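Local coordinates for protein transcriptional regulator, MarR family (Listeria monocytogenes str. 4b, PDB 2QWW) that acts as a MarR-family transcriptional repressor that binds DNA, as a dimer, through a winged helix-turn-helix domain in each subunit, at the interface of chains A and B. Coordinates in Å, arbitrary orientation; residue numbers count along the deposited sequence, not the author numbering. Chains: chain A/B, Transcriptional regulator, MarR family.

Contact 1: the interface of chains A and B. Residues chain A 121, 124-125, 128, 136, 140; chain B 8-9, 11-12, 15.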
# COMPACT_ATOMS: atom_id res chain seq x y z
N TYR A 121 11.48 -11.57 -5.31
CA TYR A 121 11.96 -12.29 -6.48
C TYR A 121 12.17 -13.77 -6.20
O TYR A 121 11.66 -14.59 -6.96
CB TYR A 121 13.23 -11.67 -7.02
CG TYR A 121 12.98 -10.50 -7.93
CD1 TYR A 121 12.63 -9.26 -7.43
CD2 TYR A 121 13.10 -10.62 -9.31
CE1 TYR A 121 12.40 -8.18 -8.25
CE2 TYR A 121 12.88 -9.54 -10.15
CZ TYR A 121 12.53 -8.33 -9.61
OH TYR A 121 12.29 -7.24 -10.42
N MSE A 124 8.90 -15.47 -5.97
CA MSE A 124 8.22 -15.61 -7.25
C MSE A 124 8.91 -16.65 -8.15
O MSE A 124 8.29 -17.21 -9.06
CB MSE A 124 8.14 -14.25 -7.96
CG MSE A 124 6.97 -14.15 -8.92
SE MSE A 124 5.20 -14.22 -8.00
CE MSE A 124 5.25 -12.84 -7.14
N MSE A 125 10.19 -16.89 -7.91
CA MSE A 125 10.93 -17.88 -8.66
C MSE A 125 10.41 -19.28 -8.26
O MSE A 125 10.32 -20.18 -9.09
CB MSE A 125 12.43 -17.72 -8.39
CG MSE A 125 13.33 -18.40 -9.39
SE MSE A 125 15.14 -17.64 -9.36
CE MSE A 125 14.75 -15.79 -9.98
N PHE A 128 6.97 -19.61 -9.98
CA PHE A 128 7.23 -19.92 -11.38
C PHE A 128 7.62 -21.37 -11.63
O PHE A 128 7.33 -21.91 -12.69
CB PHE A 128 8.30 -18.99 -11.95
CG PHE A 128 7.78 -17.68 -12.46
CD1 PHE A 128 6.65 -17.08 -11.92
CD2 PHE A 128 8.49 -16.99 -13.42
CE1 PHE A 128 6.20 -15.88 -12.38
CE2 PHE A 128 8.04 -15.77 -13.88
CZ PHE A 128 6.88 -15.22 -13.35
N ILE A 136 2.78 -18.83 -17.34
CA ILE A 136 3.54 -17.66 -17.00
C ILE A 136 3.33 -16.54 -18.03
O ILE A 136 3.17 -15.39 -17.64
CB ILE A 136 5.04 -17.99 -16.90
CG1 ILE A 136 5.31 -18.91 -15.71
CG2 ILE A 136 5.83 -16.72 -16.75
CD1 ILE A 136 6.73 -19.40 -15.67
N ILE A 140 1.23 -12.93 -17.10
CA ILE A 140 1.81 -11.63 -17.39
C ILE A 140 0.99 -10.86 -18.41
O ILE A 140 0.75 -9.68 -18.22
CB ILE A 140 3.27 -11.76 -17.92
CG1 ILE A 140 4.18 -12.29 -16.82
CG2 ILE A 140 3.80 -10.39 -18.38
CD1 ILE A 140 5.58 -12.63 -17.30
N ASP B 8 13.17 -15.77 -16.68
CA ASP B 8 12.26 -15.82 -15.56
C ASP B 8 12.34 -14.55 -14.75
O ASP B 8 11.33 -14.08 -14.26
CB ASP B 8 12.50 -17.06 -14.69
CG ASP B 8 11.98 -18.33 -15.35
OD1 ASP B 8 11.76 -18.30 -16.58
OD2 ASP B 8 11.78 -19.34 -14.65
N THR B 9 13.54 -13.99 -14.65
CA THR B 9 13.79 -12.77 -13.90
C THR B 9 13.09 -11.54 -14.52
O THR B 9 12.45 -10.76 -13.82
CB THR B 9 15.30 -12.52 -13.81
OG1 THR B 9 15.93 -13.71 -13.32
CG2 THR B 9 15.62 -11.35 -12.90
N ASN B 11 10.61 -11.67 -16.56
CA ASN B 11 9.18 -11.93 -16.44
C ASN B 11 8.69 -11.55 -15.06
O ASN B 11 7.63 -10.93 -14.95
CB ASN B 11 8.85 -13.38 -16.79
CG ASN B 11 8.64 -13.58 -18.28
OD1 ASN B 11 8.16 -12.70 -18.96
ND2 ASN B 11 8.97 -14.76 -18.77
N ILE B 12 9.46 -11.88 -14.02
CA ILE B 12 9.09 -11.57 -12.62
C ILE B 12 8.99 -10.05 -12.44
O ILE B 12 8.02 -9.57 -11.86
CB ILE B 12 10.06 -12.24 -11.60
CG1 ILE B 12 9.81 -13.75 -11.55
CG2 ILE B 12 9.87 -11.70 -10.19
CD1 ILE B 12 10.99 -14.56 -10.96
N LEU B 15 5.87 -8.76 -14.07
CA LEU B 15 4.71 -9.12 -13.26
C LEU B 15 4.60 -8.24 -12.02
O LEU B 15 3.53 -7.75 -11.69
CB LEU B 15 4.75 -10.61 -12.88
CG LEU B 15 3.55 -11.17 -12.11
CD1 LEU B 15 2.25 -10.94 -12.88
CD2 LEU B 15 3.71 -12.64 -11.77
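No polar atom is gripped across this contact: the side-chain amide oxygen OD1 of B:Asn11 counts no hydrogen bond from chain A, and no nitrogen or oxygen of either chain comes within bonding reach of the other. The patch is held by packing around B:Ile12, which hides 89 Å² against chain A. Its two branches part at CB. CG2, anti to the backbone N (chi1 -72° for CG1), lies over the face of the A:Tyr121 ring, 3.9 Å from the centroid and displaced toward CD2. CG1, anti to the carbonyl carbon, lies over A:Phe128 instead, offset toward the rim and 3.6 Å from CE2. The nearly extended chi2 (160°) carries CD1 onward to the backbone of A:Met125, 4.0 Å from its CA. Alongside B:Ile12, on a third side, the selenomethionine A:Met124 runs antiparallel to it, its CB 3.8 Å from CG2.

A:Phe128 is thus clamped on both faces: B:Ile12 CG1 presses on one, and CG1 of A:Ile136, from its own chain, stands 4.2 Å above the centre of the other. At the ring edge, in plane, B:Asn11 CB meets CE2 at 3.9 Å, while B:Leu15 CD2 touches CE1 at 4.1 Å. A:Ile140 lies across B:Asn11, its CD1 3.4 Å from the amide carbon CG. In the fold, the first turns of helix 8-37 of chain B lie against helices 118-128 and 133-150 of chain A, so the N-terminal helix of one subunit packs on the C-terminal helices of its partner.

Contact 2: the interface of chains A and B. Residues chain A 135, 138-139, 142-143; chain B 135, 138-139, 142.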
# COMPACT_ATOMS: atom_id res chain seq x y z
N GLU A 135 1.54 -20.85 -18.83
CA GLU A 135 0.81 -20.16 -17.76
C GLU A 135 1.46 -18.83 -17.38
O GLU A 135 0.78 -17.82 -17.11
CB GLU A 135 0.72 -21.04 -16.52
CG GLU A 135 -0.28 -22.20 -16.59
CD GLU A 135 -0.18 -23.13 -15.39
OE1 GLU A 135 0.94 -23.57 -15.08
OE2 GLU A 135 -1.21 -23.42 -14.75
N GLU A 138 0.74 -16.18 -20.06
CA GLU A 138 -0.63 -15.71 -19.94
C GLU A 138 -0.90 -14.89 -18.68
O GLU A 138 -1.68 -13.94 -18.71
CB GLU A 138 -1.58 -16.88 -20.05
CG GLU A 138 -1.54 -17.51 -21.44
CD GLU A 138 -1.95 -16.53 -22.53
OE1 GLU A 138 -3.00 -15.86 -22.36
OE2 GLU A 138 -1.23 -16.45 -23.55
N LEU A 139 -0.28 -15.27 -17.57
CA LEU A 139 -0.40 -14.51 -16.30
C LEU A 139 0.05 -13.07 -16.52
O LEU A 139 -0.67 -12.12 -16.18
CB LEU A 139 0.48 -15.17 -15.22
CG LEU A 139 0.53 -14.53 -13.82
CD1 LEU A 139 -0.82 -14.52 -13.13
CD2 LEU A 139 1.55 -15.28 -12.98
N LEU A 142 -2.26 -11.30 -19.38
CA LEU A 142 -3.59 -10.92 -18.89
C LEU A 142 -3.53 -9.80 -17.81
O LEU A 142 -4.31 -8.85 -17.86
CB LEU A 142 -4.36 -12.17 -18.41
CG LEU A 142 -4.67 -13.22 -19.49
CD1 LEU A 142 -5.29 -14.51 -18.90
CD2 LEU A 142 -5.57 -12.64 -20.55
N ASN A 143 -2.62 -9.89 -16.85
CA ASN A 143 -2.47 -8.83 -15.85
C ASN A 143 -2.10 -7.48 -16.50
O ASN A 143 -2.69 -6.44 -16.18
CB ASN A 143 -1.48 -9.23 -14.75
CG ASN A 143 -2.10 -10.14 -13.69
OD1 ASN A 143 -3.17 -9.86 -13.17
ND2 ASN A 143 -1.42 -11.21 -13.35
N GLU B 135 -10.48 -15.14 -21.12
CA GLU B 135 -9.46 -14.33 -20.45
C GLU B 135 -9.81 -14.06 -18.99
O GLU B 135 -8.96 -14.11 -18.12
CB GLU B 135 -9.30 -12.98 -21.16
CG GLU B 135 -8.59 -13.07 -22.49
CD GLU B 135 -8.58 -11.75 -23.24
OE1 GLU B 135 -9.55 -10.97 -23.13
OE2 GLU B 135 -7.62 -11.53 -23.98
N GLU B 138 -9.34 -17.31 -17.09
CA GLU B 138 -7.90 -17.54 -16.93
C GLU B 138 -7.21 -16.56 -16.01
O GLU B 138 -6.38 -16.97 -15.22
CB GLU B 138 -7.19 -17.57 -18.28
CG GLU B 138 -7.33 -18.89 -18.98
CD GLU B 138 -6.75 -20.04 -18.16
OE1 GLU B 138 -5.71 -19.82 -17.50
OE2 GLU B 138 -7.33 -21.14 -18.18
N LEU B 139 -7.53 -15.28 -16.13
CA LEU B 139 -7.00 -14.25 -15.23
C LEU B 139 -7.26 -14.62 -13.78
O LEU B 139 -6.38 -14.52 -12.95
CB LEU B 139 -7.68 -12.92 -15.52
CG LEU B 139 -7.37 -11.65 -14.73
CD1 LEU B 139 -5.96 -11.21 -14.89
CD2 LEU B 139 -8.31 -10.54 -15.22
N LEU B 142 -5.19 -18.01 -12.83
CA LEU B 142 -3.75 -17.85 -12.72
C LEU B 142 -3.27 -16.99 -11.55
O LEU B 142 -2.23 -17.29 -10.95
CB LEU B 142 -3.18 -17.35 -14.05
CG LEU B 142 -3.20 -18.38 -15.18
CD1 LEU B 142 -2.73 -17.76 -16.46
CD2 LEU B 142 -2.35 -19.59 -14.84
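A:Leu142 and B:Leu142, each hiding 64 Å², dominate this patch, and each sets its forked tip against the partner's helix 133-150, among Glu135, Glu138 and Leu139. In both, CG is anti to the carbonyl carbon (chi1 -63° in A:Leu142, -70° in B:Leu142), which directs the fork toward the partner; CD1 lies by Glu138 and Leu139, and CD2 by Glu135. CD2 of A:Leu142 meets the aliphatic stem of B:Glu135, 3.6 Å from CG, while CD1 reaches CB of B:Glu138 at 3.7 Å. The twin is similar: B:Leu142 CD2 lies 3.8 Å from A:Glu135 CG, and its CD1 rests on the backbone, 3.6 Å from the A:Glu135 carbonyl O.

B:Leu139, hiding 36 Å², has CG anti to the backbone N (chi1 179°) and turns CD1 toward CB of A:Leu142, at 4.0 Å. The same methyl touches the amide oxygen OD1 of A:Asn143 at 3.5 Å, a van der Waals contact and not a hydrogen bond. On the other side, A:Leu139 CD1 packs against B:Leu142 CB at 3.8 Å.

No hydrogen bond or salt bridge spans the patch. The glutamates lend their methylenes to the leucines, and their carboxylates stay apart: A:Glu135 OE2 and B:Glu138 OE1 are 6.4 Å from each other, a spacing that may temper any repulsion between like charges. The site lies where the two copies of helix 133-150 cross steeply at the dimer two-fold, neither parallel nor close to antiparallel.

The C-alpha centres of contact 1 and contact 2 lie about 13 Å apart, and helix 133-150 of chain A takes part in both. It offers residues 136 and 140 to the N-terminal helix of chain B in contact 1, and residues 135, 138, 139, 142 and 143 to its own counterpart in contact 2. Contact 2 straddles the two-fold axis, whereas contact 1 recurs with the chains exchanged. Both patches are apolar and belong to one two-fold symmetric interface of N- and C-terminal helices, consistent with the dimer typical of MarR regulators, in which such a platform joins the two DNA-binding domains.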